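Local coordinates for protein racemase, putative (Roseobacter denitrificans, PDB 3TCS) that binds magnesium and, in the crystal, D-alanine in its TIM-barrel pocket, and may act as a racemase or hydro-lyase of the mandelate racemase family, at residues Val168-Glu173 and Ile204-Cys209; Ser140-Ile145 and Ser335-Asp340; Ala240-Val245 and Arg272-Val277. One frame throughout, in Å; residues are numbered along the deposited sequence.

Interaction 1 of 3, residues Val168-Glu173 and Ile204-Cys209; sequences VRAGAE and IDANSC. With MG (magnesium ion), chain J; DAL (D-alanine), chain L.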
ATOM      1  N   VAL B 168     -23.576  -0.383  15.131  1.00  8.92           N
ATOM      2  CA  VAL B 168     -22.868   0.314  16.194  1.00  9.80           C
ATOM      3  C   VAL B 168     -21.465  -0.276  16.298  1.00  9.83           C
ATOM      4  O   VAL B 168     -21.105  -1.157  15.516  1.00 10.08           O
ATOM      5  CB  VAL B 168     -23.607   0.186  17.554  1.00 10.06           C
ATOM      6  CG1 VAL B 168     -24.981   0.829  17.452  1.00  9.40           C
ATOM      7  CG2 VAL B 168     -23.724  -1.277  17.961  1.00  9.24           C
ATOM      8  N   ARG B 169     -20.681   0.198  17.261  1.00 10.00           N
ATOM      9  CA  ARG B 169     -19.301  -0.261  17.418  1.00 10.48           C
ATOM     10  C   ARG B 169     -19.042  -1.120  18.645  1.00 10.91           C
ATOM     11  O   ARG B 169     -19.617  -0.892  19.711  1.00 11.05           O
ATOM     12  CB  ARG B 169     -18.359   0.947  17.475  1.00 10.30           C
ATOM     13  CG  ARG B 169     -18.539   1.937  16.333  1.00 11.46           C
ATOM     14  CD  ARG B 169     -17.987   1.392  15.024  1.00  9.61           C
ATOM     15  NE  ARG B 169     -18.701   1.938  13.871  1.00 10.40           N
ATOM     16  CZ  ARG B 169     -18.350   1.733  12.605  1.00 11.15           C
ATOM     17  NH1 ARG B 169     -17.282   1.003  12.317  1.00  9.69           N
ATOM     18  NH2 ARG B 169     -19.085   2.234  11.626  1.00  9.76           N
ATOM     19  N   ALA B 170     -18.147  -2.091  18.479  1.00  8.35           N
ATOM     20  CA  ALA B 170     -17.744  -2.996  19.550  1.00 11.34           C
ATOM     21  C   ALA B 170     -16.247  -2.796  19.770  1.00 11.77           C
ATOM     22  O   ALA B 170     -15.537  -2.358  18.864  1.00 12.00           O
ATOM     23  CB  ALA B 170     -18.022  -4.452  19.154  1.00 10.69           C
ATOM     24  N   GLY B 171     -15.779  -3.113  20.974  1.00 12.59           N
ATOM     25  CA  GLY B 171     -14.371  -2.975  21.301  1.00 12.31           C
ATOM     26  C   GLY B 171     -13.779  -1.607  21.037  1.00 13.39           C
ATOM     27  O   GLY B 171     -14.496  -0.608  20.947  1.00 13.07           O
ATOM     28  N   ALA B 172     -12.454  -1.563  20.941  1.00 13.84           N
ATOM     29  CA  ALA B 172     -11.732  -0.327  20.662  1.00 15.57           C
ATOM     30  C   ALA B 172     -11.099  -0.491  19.283  1.00 17.44           C
ATOM     31  O   ALA B 172     -10.632  -1.578  18.940  1.00 19.54           O
ATOM     32  CB  ALA B 172     -10.658  -0.091  21.715  1.00 13.73           C
ATOM     33  N   GLU B 173     -11.096   0.578  18.490  1.00 18.78           N
ATOM     34  CA  GLU B 173     -10.531   0.537  17.141  1.00 19.46           C
ATOM     35  C   GLU B 173      -9.105  -0.017  17.173  1.00 18.99           C
ATOM     36  O   GLU B 173      -8.220   0.577  17.793  1.00 18.05           O
ATOM     37  CB  GLU B 173     -10.539   1.941  16.544  1.00 22.14           C
ATOM     38  CG  GLU B 173     -10.214   2.004  15.068  1.00 25.00           C
ATOM     39  CD  GLU B 173     -10.216   3.429  14.552  1.00 27.48           C
ATOM     40  OE1 GLU B 173     -11.252   4.113  14.699  1.00 27.46           O
ATOM     41  OE2 GLU B 173      -9.182   3.865  14.005  1.00 30.08           O
ATOM     42  N   ILE B 204     -22.975  -4.864  13.986  1.00  6.71           N
ATOM     43  CA  ILE B 204     -21.942  -4.329  14.859  1.00  8.52           C
ATOM     44  C   ILE B 204     -20.606  -4.429  14.124  1.00  9.11           C
ATOM     45  O   ILE B 204     -20.431  -5.285  13.256  1.00  9.65           O
ATOM     46  CB  ILE B 204     -21.911  -5.070  16.220  1.00  7.90           C
ATOM     47  CG1 ILE B 204     -21.280  -4.163  17.279  1.00  8.53           C
ATOM     48  CG2 ILE B 204     -21.145  -6.378  16.095  1.00  9.70           C
ATOM     49  CD1 ILE B 204     -21.578  -4.582  18.714  1.00  7.57           C
ATOM     50  N   ASP B 205     -19.677  -3.536  14.453  1.00  7.53           N
ATOM     51  CA  ASP B 205     -18.371  -3.499  13.795  1.00  6.58           C
ATOM     52  C   ASP B 205     -17.302  -3.392  14.877  1.00  8.09           C
ATOM     53  O   ASP B 205     -17.342  -2.473  15.693  1.00  8.13           O
ATOM     54  CB  ASP B 205     -18.302  -2.268  12.880  1.00  8.44           C
ATOM     55  CG  ASP B 205     -17.174  -2.344  11.866  1.00  9.13           C
ATOM     56  OD1 ASP B 205     -16.123  -2.947  12.171  1.00  8.59           O
ATOM     57  OD2 ASP B 205     -17.346  -1.777  10.763  1.00  9.17           O
ATOM     58  N   ALA B 206     -16.349  -4.318  14.889  1.00  8.06           N
ATOM     59  CA  ALA B 206     -15.296  -4.305  15.908  1.00  8.58           C
ATOM     60  C   ALA B 206     -13.988  -3.673  15.439  1.00  8.78           C
ATOM     61  O   ALA B 206     -13.028  -3.568  16.205  1.00 10.13           O
ATOM     62  CB  ALA B 206     -15.036  -5.727  16.399  1.00  9.92           C
ATOM     63  N   ASN B 207     -13.955  -3.265  14.177  1.00  8.67           N
ATOM     64  CA  ASN B 207     -12.782  -2.632  13.585  1.00  9.80           C
ATOM     65  C   ASN B 207     -11.430  -3.221  13.991  1.00 10.42           C
ATOM     66  O   ASN B 207     -10.575  -2.519  14.529  1.00  9.41           O
ATOM     67  CB  ASN B 207     -12.818  -1.124  13.872  1.00 10.65           C
ATOM     68  CG  ASN B 207     -13.931  -0.414  13.106  1.00 13.76           C
ATOM     69  OD1 ASN B 207     -13.833  -0.204  11.890  1.00 14.68           O
ATOM     70  ND2 ASN B 207     -15.002  -0.062  13.808  1.00  9.14           N
ATOM     71  N   SER B 208     -11.253  -4.518  13.733  1.00 10.90           N
ATOM     72  CA  SER B 208     -10.004  -5.234  14.011  1.00 11.66           C
ATOM     73  C   SER B 208      -9.551  -5.312  15.467  1.00 12.30           C
ATOM     74  O   SER B 208      -8.368  -5.504  15.741  1.00 12.92           O
ATOM     75  CB  SER B 208      -8.865  -4.623  13.184  1.00 12.81           C
ATOM     76  OG  SER B 208      -9.063  -4.819  11.795  1.00 13.36           O
ATOM     77  N   CYS B 209     -10.480  -5.210  16.404  1.00 12.17           N
ATOM     78  CA  CYS B 209     -10.098  -5.233  17.810  1.00 13.89           C
ATOM     79  C   CYS B 209      -9.722  -6.562  18.465  1.00 14.56           C
ATOM     80  O   CYS B 209      -8.762  -6.626  19.234  1.00 15.47           O
ATOM     81  CB  CYS B 209     -11.208  -4.592  18.645  1.00 14.93           C
ATOM     82  SG  CYS B 209     -10.935  -4.685  20.441  1.00 18.00           S
TER
HETATM   83 MG    MG J 368     -16.319  -1.537   8.982  1.00 10.98          MG
HETATM   84  N   DAL L 370     -17.896   0.038   8.183  1.00 11.02           N
HETATM   85  CA  DAL L 370     -17.527   1.048   9.191  1.00 13.70           C
HETATM   86  CB  DAL L 370     -17.977   2.433   8.749  1.00  9.29           C
HETATM   87  C   DAL L 370     -16.047   1.054   9.379  1.00 13.37           C
HETATM   88  O   DAL L 370     -15.488   0.071   9.743  1.00 20.29           O
HETATM   89  O   HOH W   1     -14.724  -2.519   9.931  1.00 10.81           O

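Interaction 2 of 3, residues Ser140-Ile145 and Ser335-Asp340; sequences SMKRDI and SIEGPD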
ATOM      1  N   SER B 140     -23.433   4.172  12.872  1.00  8.34           N
ATOM      2  CA  SER B 140     -22.788   5.009  13.880  1.00  9.89           C
ATOM      3  C   SER B 140     -21.283   4.774  13.789  1.00  9.91           C
ATOM      4  O   SER B 140     -20.839   3.630  13.687  1.00 11.29           O
ATOM      5  CB  SER B 140     -23.258   4.641  15.288  1.00 10.44           C
ATOM      6  OG  SER B 140     -22.394   5.221  16.250  1.00 12.65           O
ATOM      7  N   MET B 141     -20.505   5.850  13.833  1.00  9.63           N
ATOM      8  CA  MET B 141     -19.049   5.755  13.735  1.00 11.99           C
ATOM      9  C   MET B 141     -18.353   5.881  15.090  1.00 13.00           C
ATOM     10  O   MET B 141     -17.170   5.569  15.221  1.00 14.15           O
ATOM     11  CB  MET B 141     -18.518   6.870  12.830  1.00 10.95           C
ATOM     12  CG  MET B 141     -19.139   6.933  11.455  1.00 13.24           C
ATOM     13  SD  MET B 141     -18.768   5.478  10.480  1.00 14.12           S
ATOM     14  CE  MET B 141     -20.200   5.425   9.404  1.00 11.13           C
ATOM     15  N   LYS B 142     -19.098   6.330  16.092  1.00 12.67           N
ATOM     16  CA  LYS B 142     -18.547   6.564  17.420  1.00 14.09           C
ATOM     17  C   LYS B 142     -18.405   5.405  18.395  1.00 13.46           C
ATOM     18  O   LYS B 142     -19.188   4.460  18.391  1.00 11.91           O
ATOM     19  CB  LYS B 142     -19.355   7.665  18.109  1.00 14.63           C
ATOM     20  CG  LYS B 142     -19.284   9.017  17.421  1.00 16.25           C
ATOM     21  CD  LYS B 142     -20.171  10.030  18.129  1.00 18.08           C
ATOM     22  CE  LYS B 142     -19.980  11.429  17.565  1.00 21.80           C
ATOM     23  NZ  LYS B 142     -20.810  12.437  18.281  1.00 20.20           N
ATOM     24  N   ARG B 143     -17.376   5.515  19.230  1.00 13.55           N
ATOM     25  CA  ARG B 143     -17.095   4.566  20.296  1.00 15.23           C
ATOM     26  C   ARG B 143     -17.104   5.371  21.593  1.00 16.66           C
ATOM     27  O   ARG B 143     -17.322   4.832  22.678  1.00 16.52           O
ATOM     28  CB  ARG B 143     -15.734   3.903  20.101  1.00 15.86           C
ATOM     29  CG  ARG B 143     -15.786   2.733  19.150  1.00 13.71           C
ATOM     30  CD  ARG B 143     -14.517   1.917  19.197  1.00 12.59           C
ATOM     31  NE  ARG B 143     -14.675   0.691  18.427  1.00 11.18           N
ATOM     32  CZ  ARG B 143     -14.675   0.633  17.101  1.00 11.71           C
ATOM     33  NH1 ARG B 143     -14.513   1.735  16.379  1.00  9.43           N
ATOM     34  NH2 ARG B 143     -14.870  -0.527  16.495  1.00  9.32           N
ATOM     35  N   ASP B 144     -16.869   6.672  21.464  1.00 18.94           N
ATOM     36  CA  ASP B 144     -16.871   7.566  22.617  1.00 21.25           C
ATOM     37  C   ASP B 144     -18.279   8.107  22.821  1.00 21.25           C
ATOM     38  O   ASP B 144     -18.495   9.314  22.925  1.00 24.17           O
ATOM     39  CB  ASP B 144     -15.894   8.727  22.411  1.00 24.27           C
ATOM     40  CG  ASP B 144     -16.047   9.386  21.059  1.00 29.84           C
ATOM     41  OD1 ASP B 144     -17.173   9.802  20.715  1.00 32.85           O
ATOM     42  OD2 ASP B 144     -15.034   9.487  20.335  1.00 34.26           O
ATOM     43  N   ILE B 145     -19.241   7.196  22.839  1.00 18.89           N
ATOM     44  CA  ILE B 145     -20.636   7.539  23.060  1.00 15.85           C
ATOM     45  C   ILE B 145     -21.158   6.376  23.885  1.00 14.56           C
ATOM     46  O   ILE B 145     -20.890   5.221  23.571  1.00 14.36           O
ATOM     47  CB  ILE B 145     -21.425   7.664  21.726  1.00 15.48           C
ATOM     48  CG1 ILE B 145     -22.862   8.101  22.019  1.00 15.21           C
ATOM     49  CG2 ILE B 145     -21.404   6.346  20.965  1.00 14.41           C
ATOM     50  CD1 ILE B 145     -23.728   8.269  20.783  1.00 17.09           C
ATOM     51  N   SER B 335     -23.947   6.641   6.959  1.00  8.53           N
ATOM     52  CA  SER B 335     -23.481   7.348   8.142  1.00  8.27           C
ATOM     53  C   SER B 335     -24.537   8.314   8.657  1.00  8.97           C
ATOM     54  O   SER B 335     -25.127   9.067   7.881  1.00  8.76           O
ATOM     55  CB  SER B 335     -22.213   8.137   7.831  1.00  8.56           C
ATOM     56  OG  SER B 335     -21.865   8.948   8.939  1.00  8.98           O
ATOM     57  N   ILE B 336     -24.784   8.294   9.964  1.00  8.25           N
ATOM     58  CA  ILE B 336     -25.757   9.215  10.538  1.00  8.52           C
ATOM     59  C   ILE B 336     -25.086  10.239  11.457  1.00  9.59           C
ATOM     60  O   ILE B 336     -25.748  10.911  12.240  1.00  9.66           O
ATOM     61  CB  ILE B 336     -26.901   8.457  11.295  1.00  7.31           C
ATOM     62  CG1 ILE B 336     -26.345   7.353  12.194  1.00  8.13           C
ATOM     63  CG2 ILE B 336     -27.861   7.832  10.274  1.00  8.99           C
ATOM     64  CD1 ILE B 336     -25.596   7.845  13.413  1.00  7.64           C
ATOM     65  N   GLU B 337     -23.765  10.366  11.339  1.00 10.36           N
ATOM     66  CA  GLU B 337     -23.019  11.324  12.153  1.00 11.83           C
ATOM     67  C   GLU B 337     -23.279  12.745  11.655  1.00 13.17           C
ATOM     68  O   GLU B 337     -23.613  12.952  10.489  1.00 14.49           O
ATOM     69  CB  GLU B 337     -21.513  11.028  12.092  1.00 10.32           C
ATOM     70  CG  GLU B 337     -21.102   9.645  12.591  1.00  9.75           C
ATOM     71  CD  GLU B 337     -21.491   9.401  14.040  1.00 12.92           C
ATOM     72  OE1 GLU B 337     -21.723  10.386  14.775  1.00 12.66           O
ATOM     73  OE2 GLU B 337     -21.555   8.222  14.450  1.00 12.62           O
ATOM     74  N   GLY B 338     -23.133  13.719  12.549  1.00 14.49           N
ATOM     75  CA  GLY B 338     -23.357  15.105  12.184  1.00 15.13           C
ATOM     76  C   GLY B 338     -22.060  15.863  11.970  1.00 16.83           C
ATOM     77  O   GLY B 338     -20.987  15.262  11.946  1.00 15.86           O
ATOM     78  N   PRO B 339     -22.124  17.196  11.825  1.00 19.70           N
ATOM     79  CA  PRO B 339     -20.935  18.025  11.609  1.00 20.77           C
ATOM     80  C   PRO B 339     -19.890  17.986  12.722  1.00 22.11           C
ATOM     81  O   PRO B 339     -18.746  18.383  12.509  1.00 21.90           O
ATOM     82  CB  PRO B 339     -21.522  19.420  11.394  1.00 22.41           C
ATOM     83  CG  PRO B 339     -22.764  19.390  12.223  1.00 23.19           C
ATOM     84  CD  PRO B 339     -23.336  18.028  11.893  1.00 20.94           C
ATOM     85  N   ASP B 340     -20.264  17.509  13.904  1.00 22.47           N
ATOM     86  CA  ASP B 340     -19.300  17.436  14.995  1.00 23.35           C
ATOM     87  C   ASP B 340     -18.286  16.335  14.703  1.00 23.10           C
ATOM     88  O   ASP B 340     -17.170  16.349  15.217  1.00 22.94           O
ATOM     89  CB  ASP B 340     -20.000  17.146  16.331  1.00 26.72           C
ATOM     90  CG  ASP B 340     -20.600  15.748  16.392  1.00 28.62           C
ATOM     91  OD1 ASP B 340     -21.505  15.449  15.585  1.00 30.95           O
ATOM     92  OD2 ASP B 340     -20.169  14.949  17.250  1.00 30.41           O
TER

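Interaction 3 of 3, residues Ala240-Val245 and Arg272-Val277; sequences AQTKQV and RAVDIV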
ATOM      1  N   ALA B 240      -6.602 -15.632   8.349  1.00 14.57           N
ATOM      2  CA  ALA B 240      -6.833 -16.885   9.062  1.00 15.04           C
ATOM      3  C   ALA B 240      -7.593 -16.680  10.377  1.00 14.93           C
ATOM      4  O   ALA B 240      -8.428 -17.504  10.750  1.00 15.01           O
ATOM      5  CB  ALA B 240      -5.504 -17.588   9.326  1.00 16.87           C
ATOM      6  N   GLN B 241      -7.297 -15.592  11.079  1.00 13.67           N
ATOM      7  CA  GLN B 241      -7.979 -15.293  12.335  1.00 14.63           C
ATOM      8  C   GLN B 241      -9.457 -15.026  12.069  1.00 12.59           C
ATOM      9  O   GLN B 241     -10.334 -15.567  12.743  1.00 12.05           O
ATOM     10  CB  GLN B 241      -7.355 -14.068  13.007  1.00 16.35           C
ATOM     11  CG  GLN B 241      -6.051 -14.348  13.738  1.00 19.95           C
ATOM     12  CD  GLN B 241      -5.461 -13.096  14.354  1.00 22.68           C
ATOM     13  OE1 GLN B 241      -6.186 -12.229  14.848  1.00 22.73           O
ATOM     14  NE2 GLN B 241      -4.137 -13.000  14.340  1.00 24.80           N
ATOM     15  N   THR B 242      -9.726 -14.187  11.077  1.00 12.43           N
ATOM     16  CA  THR B 242     -11.096 -13.857  10.710  1.00 11.15           C
ATOM     17  C   THR B 242     -11.856 -15.124  10.308  1.00 12.24           C
ATOM     18  O   THR B 242     -13.008 -15.327  10.704  1.00 11.84           O
ATOM     19  CB  THR B 242     -11.118 -12.860   9.533  1.00 11.94           C
ATOM     20  OG1 THR B 242     -10.393 -11.677   9.899  1.00 12.23           O
ATOM     21  CG2 THR B 242     -12.552 -12.491   9.168  1.00 11.37           C
ATOM     22  N   LYS B 243     -11.205 -15.974   9.520  1.00 11.47           N
ATOM     23  CA  LYS B 243     -11.821 -17.208   9.060  1.00 12.01           C
ATOM     24  C   LYS B 243     -12.211 -18.120  10.221  1.00 12.34           C
ATOM     25  O   LYS B 243     -13.241 -18.786  10.174  1.00 12.46           O
ATOM     26  CB  LYS B 243     -10.870 -17.945   8.109  1.00 13.56           C
ATOM     27  CG  LYS B 243     -11.382 -19.298   7.633  1.00 16.41           C
ATOM     28  CD  LYS B 243     -10.425 -19.908   6.618  1.00 20.09           C
ATOM     29  CE  LYS B 243     -10.743 -21.369   6.341  1.00 22.37           C
ATOM     30  NZ  LYS B 243     -12.061 -21.562   5.686  1.00 24.10           N
ATOM     31  N   GLN B 244     -11.385 -18.147  11.262  1.00 13.61           N
ATOM     32  CA  GLN B 244     -11.661 -18.981  12.431  1.00 15.17           C
ATOM     33  C   GLN B 244     -12.980 -18.545  13.062  1.00 13.75           C
ATOM     34  O   GLN B 244     -13.799 -19.372  13.463  1.00 12.42           O
ATOM     35  CB  GLN B 244     -10.537 -18.841  13.457  1.00 16.88           C
ATOM     36  CG  GLN B 244     -10.558 -19.907  14.536  1.00 21.06           C
ATOM     37  CD  GLN B 244      -9.553 -19.639  15.633  1.00 22.06           C
ATOM     38  OE1 GLN B 244      -8.436 -19.187  15.371  1.00 21.74           O
ATOM     39  NE2 GLN B 244      -9.937 -19.925  16.872  1.00 22.27           N
ATOM     40  N   VAL B 245     -13.174 -17.233  13.140  1.00 12.63           N
ATOM     41  CA  VAL B 245     -14.389 -16.665  13.710  1.00 11.03           C
ATOM     42  C   VAL B 245     -15.583 -17.012  12.824  1.00 10.99           C
ATOM     43  O   VAL B 245     -16.610 -17.494  13.303  1.00  9.95           O
ATOM     44  CB  VAL B 245     -14.263 -15.132  13.840  1.00 10.52           C
ATOM     45  CG1 VAL B 245     -15.529 -14.550  14.470  1.00 10.53           C
ATOM     46  CG2 VAL B 245     -13.044 -14.788  14.686  1.00  8.71           C
ATOM     47  N   ARG B 272     -12.875 -18.352   1.766  1.00 10.91           N
ATOM     48  CA  ARG B 272     -14.137 -18.078   2.446  1.00 11.49           C
ATOM     49  C   ARG B 272     -13.887 -17.555   3.862  1.00 12.24           C
ATOM     50  O   ARG B 272     -14.477 -18.041   4.829  1.00 12.57           O
ATOM     51  CB  ARG B 272     -14.988 -19.347   2.499  1.00 11.88           C
ATOM     52  CG  ARG B 272     -15.277 -19.967   1.129  1.00 11.20           C
ATOM     53  CD  ARG B 272     -16.245 -19.117   0.304  1.00  9.81           C
ATOM     54  NE  ARG B 272     -16.776 -19.864  -0.838  1.00 10.04           N
ATOM     55  CZ  ARG B 272     -16.176 -19.989  -2.018  1.00  9.89           C
ATOM     56  NH1 ARG B 272     -15.006 -19.403  -2.249  1.00 11.56           N
ATOM     57  NH2 ARG B 272     -16.740 -20.729  -2.966  1.00  8.95           N
ATOM     58  N   ALA B 273     -13.023 -16.552   3.978  1.00  9.72           N
ATOM     59  CA  ALA B 273     -12.685 -15.989   5.280  1.00 10.59           C
ATOM     60  C   ALA B 273     -13.845 -15.230   5.923  1.00  9.35           C
ATOM     61  O   ALA B 273     -13.883 -15.078   7.140  1.00  9.84           O
ATOM     62  CB  ALA B 273     -11.456 -15.080   5.158  1.00  8.80           C
ATOM     63  N   VAL B 274     -14.773 -14.743   5.102  1.00  9.13           N
ATOM     64  CA  VAL B 274     -15.940 -14.013   5.593  1.00  8.82           C
ATOM     65  C   VAL B 274     -17.184 -14.500   4.852  1.00  9.61           C
ATOM     66  O   VAL B 274     -17.080 -15.236   3.868  1.00  8.84           O
ATOM     67  CB  VAL B 274     -15.806 -12.482   5.362  1.00  9.99           C
ATOM     68  CG1 VAL B 274     -14.598 -11.935   6.115  1.00  9.40           C
ATOM     69  CG2 VAL B 274     -15.692 -12.186   3.871  1.00  9.43           C
ATOM     70  N   ASP B 275     -18.356 -14.085   5.322  1.00  8.38           N
ATOM     71  CA  ASP B 275     -19.618 -14.472   4.697  1.00  9.66           C
ATOM     72  C   ASP B 275     -20.132 -13.392   3.748  1.00  8.58           C
ATOM     73  O   ASP B 275     -20.928 -13.669   2.850  1.00  8.21           O
ATOM     74  CB  ASP B 275     -20.672 -14.724   5.770  1.00 10.11           C
ATOM     75  CG  ASP B 275     -20.239 -15.777   6.758  1.00 13.28           C
ATOM     76  OD1 ASP B 275     -20.096 -16.946   6.340  1.00 11.83           O
ATOM     77  OD2 ASP B 275     -20.029 -15.433   7.942  1.00 11.78           O
ATOM     78  N   ILE B 276     -19.684 -12.160   3.972  1.00  8.21           N
ATOM     79  CA  ILE B 276     -20.093 -11.014   3.161  1.00  8.14           C
ATOM     80  C   ILE B 276     -18.851 -10.165   2.906  1.00  7.25           C
ATOM     81  O   ILE B 276     -18.091  -9.892   3.834  1.00  7.56           O
ATOM     82  CB  ILE B 276     -21.135 -10.141   3.911  1.00  8.08           C
ATOM     83  CG1 ILE B 276     -22.354 -10.990   4.289  1.00  8.44           C
ATOM     84  CG2 ILE B 276     -21.537  -8.947   3.047  1.00  6.92           C
ATOM     85  CD1 ILE B 276     -23.409 -10.250   5.085  1.00  8.98           C
ATOM     86  N   VAL B 277     -18.634  -9.768   1.654  1.00  8.31           N
ATOM     87  CA  VAL B 277     -17.475  -8.944   1.315  1.00  7.06           C
ATOM     88  C   VAL B 277     -17.886  -7.481   1.351  1.00  6.74           C
ATOM     89  O   VAL B 277     -19.007  -7.141   0.967  1.00  5.50           O
ATOM     90  CB  VAL B 277     -16.917  -9.306  -0.078  1.00  8.84           C
ATOM     91  CG1 VAL B 277     -16.385 -10.735  -0.055  1.00 10.79           C
ATOM     92  CG2 VAL B 277     -17.998  -9.163  -1.127  1.00  9.45           C
TER
HETATM   93  O   HOH W   2     -14.278 -20.645   5.885  1.00 22.14           O

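Interaction 1 of 3, residues Val168-Glu173 and Ile204-Cys209
A beta-alpha-beta unit of the TIM barrel brings Arg169 and Asp205 side by side at the ends of parallel strands 165-169 and 201-205, the rim where mandelate racemase relatives place their metal ligands. Two backbone bonds fix the strands: Asp205 N gives to Val168 O at 3.0 Å, and Ala170 N gives to Asp205 O at 2.9 Å. On the pocket face, Asp205 carries CG anti to its own N (chi1 -164°), directing OD2 at the magnesium, 2.1 Å away. The other oxygen, OD1, accepts from Asn207 N at 3.0 Å, an Asx turn, and from water 1, itself a metal ligand; held through both oxygens, the carboxylate can scarcely rotate. Arg169, bent at chi2, brings NH1 obliquely to within 3.2 Å of Asp205 OD2, while its guanidinium edge meets D-alanine, with NH2 3.1 Å from ligand CB. Its NE is bonded to Ser140 O in the neighbouring loop. With an alanine in place of Arg169, Ser140 O would probably lose its donor, and a gap would open beside the ligand and the Asp205 carboxylate. On the other face Ile204 CG1 meets Val168 CG2, and Ile204 CD1 reaches Ala170 CB in the loop beyond, at 3.6 Å. Farther along, Ala172 N bonds to Cys209 SG across the loops. Glu231 and Glu257 complete the protein's share of the metal shell, helices 184-196 and 147-161 cover Val168, and strand 229-231 borders Ile204 on the next side of the barrel.

Interaction 2 of 3, residues Ser140-Ile145 and Ser335-Asp340
Met141 and Glu337 meet where the loops after strands 132-139 and 332-335 leave the TIM barrel, next to the parallel strand pair that closes it. Their side chains slant across one another, with Met141 CG against Glu337 CG at 3.5 Å. Glu337 starts with CG anti to its carbonyl carbon (chi1 -60°) and bends at chi2, which brings the carboxylate up against the backbone of the opposite loop. There OE2 takes the Met141 N-H on its anti side at 2.7 Å, nearly straight at 168° and not far from the carboxylate plane. The same oxygen forms a salt bridge with Arg153 of helix 147-161, so a backbone amide and a guanidinium both grip it and hold the group in place. Met141 goes the other way: bent at chi2, it carries CE to Ser335 CB at 3.7 Å, and its side chain also touches the bound D-alanine, lining one wall of the ligand pocket. Lys142 stretches out beyond CG and runs past the carboxylate, with CE 3.5 Å from Glu337 OE1. The neighbouring negative charge probably helps to steady the ammonium group, though NZ itself remains 4.2 Å from Glu337 OE1. The lysine ends in a salt bridge instead: Lys142 NZ lies 2.8 Å from Asp340 OD2, which receives it on its syn lone pair.

Interaction 3 of 3, residues Ala240-Val245 and Arg272-Val277
Helix-to-loop packing on the outer layer of the TIM barrel joins Thr242 and Lys243 of helix 239-248 to Ala273 and Val274, in the connection that leads from helix 262-270 into strand 276-277. It shows how one outer helix can be held against the connection that follows helix 262-270 by methyls, alpha carbons and carbonyl oxygens. The connection begins with a Schellman motif, in which Arg272 leaves the helix with a positive phi of 54° and the chain turns toward the neighbouring helix. The backbones then come close, Lys243 CA and Ala273 CA standing 4.1 Å apart. Ala273 O is the focus of the contact. It receives a CA-H...O contact from Lys243 CA at 3.5 Å, and it is also hydrogen-bonded to Thr246 OG1, a hydroxyl it shares with Thr242 O. Thr246 and Leu249 bind the second magnesium ion, so the carbonyl that docks the connection touches a residue of that metal site. The small side chain of Ala273 lets the helix lie near, its CB meeting Lys243 CB at 4.2 Å. Lys243, with CG anti to its N (chi1 176°), extends along the edge of the contact and bends at chi4, where NZ is hydrogen-bonded to Met271 O, just before Arg272, at the C-terminal end of helix 262-270. Water 2 donates to Arg272 O at 2.8 Å and lies beside the same ammonium group, although that approach is too short to be trusted. On the buried side the methyl of Thr242 lies against Ala273 and Val274: Thr242 CG2 sits 3.5 Å from Ala273 O, and 3.7 Å from Val274 CG1.

Followed from the N terminus, the chain first meets Ser140-Ile145, whose partner Ser335-Asp340 comes only after almost the whole barrel has been built; interaction 2 thus closes a long loop of 189 residues. Both other contacts nest inside it, in series and without crossing: interaction 1 closes over helix 184-196, and interaction 3 later over strand 252-255 and helix 262-270. Interactions 1 and 2 adjoin beside the ligand pocket, and farther out Arg143 NE bonds to Gly171 O. Interaction 3 lies apart, about 27 Å from interaction 2 between centres, tying helix 239-248 to the connection before strand 276-277. Interactions 1 and 3 join neighbouring barrel elements, interaction 2 its first and last parallel strands.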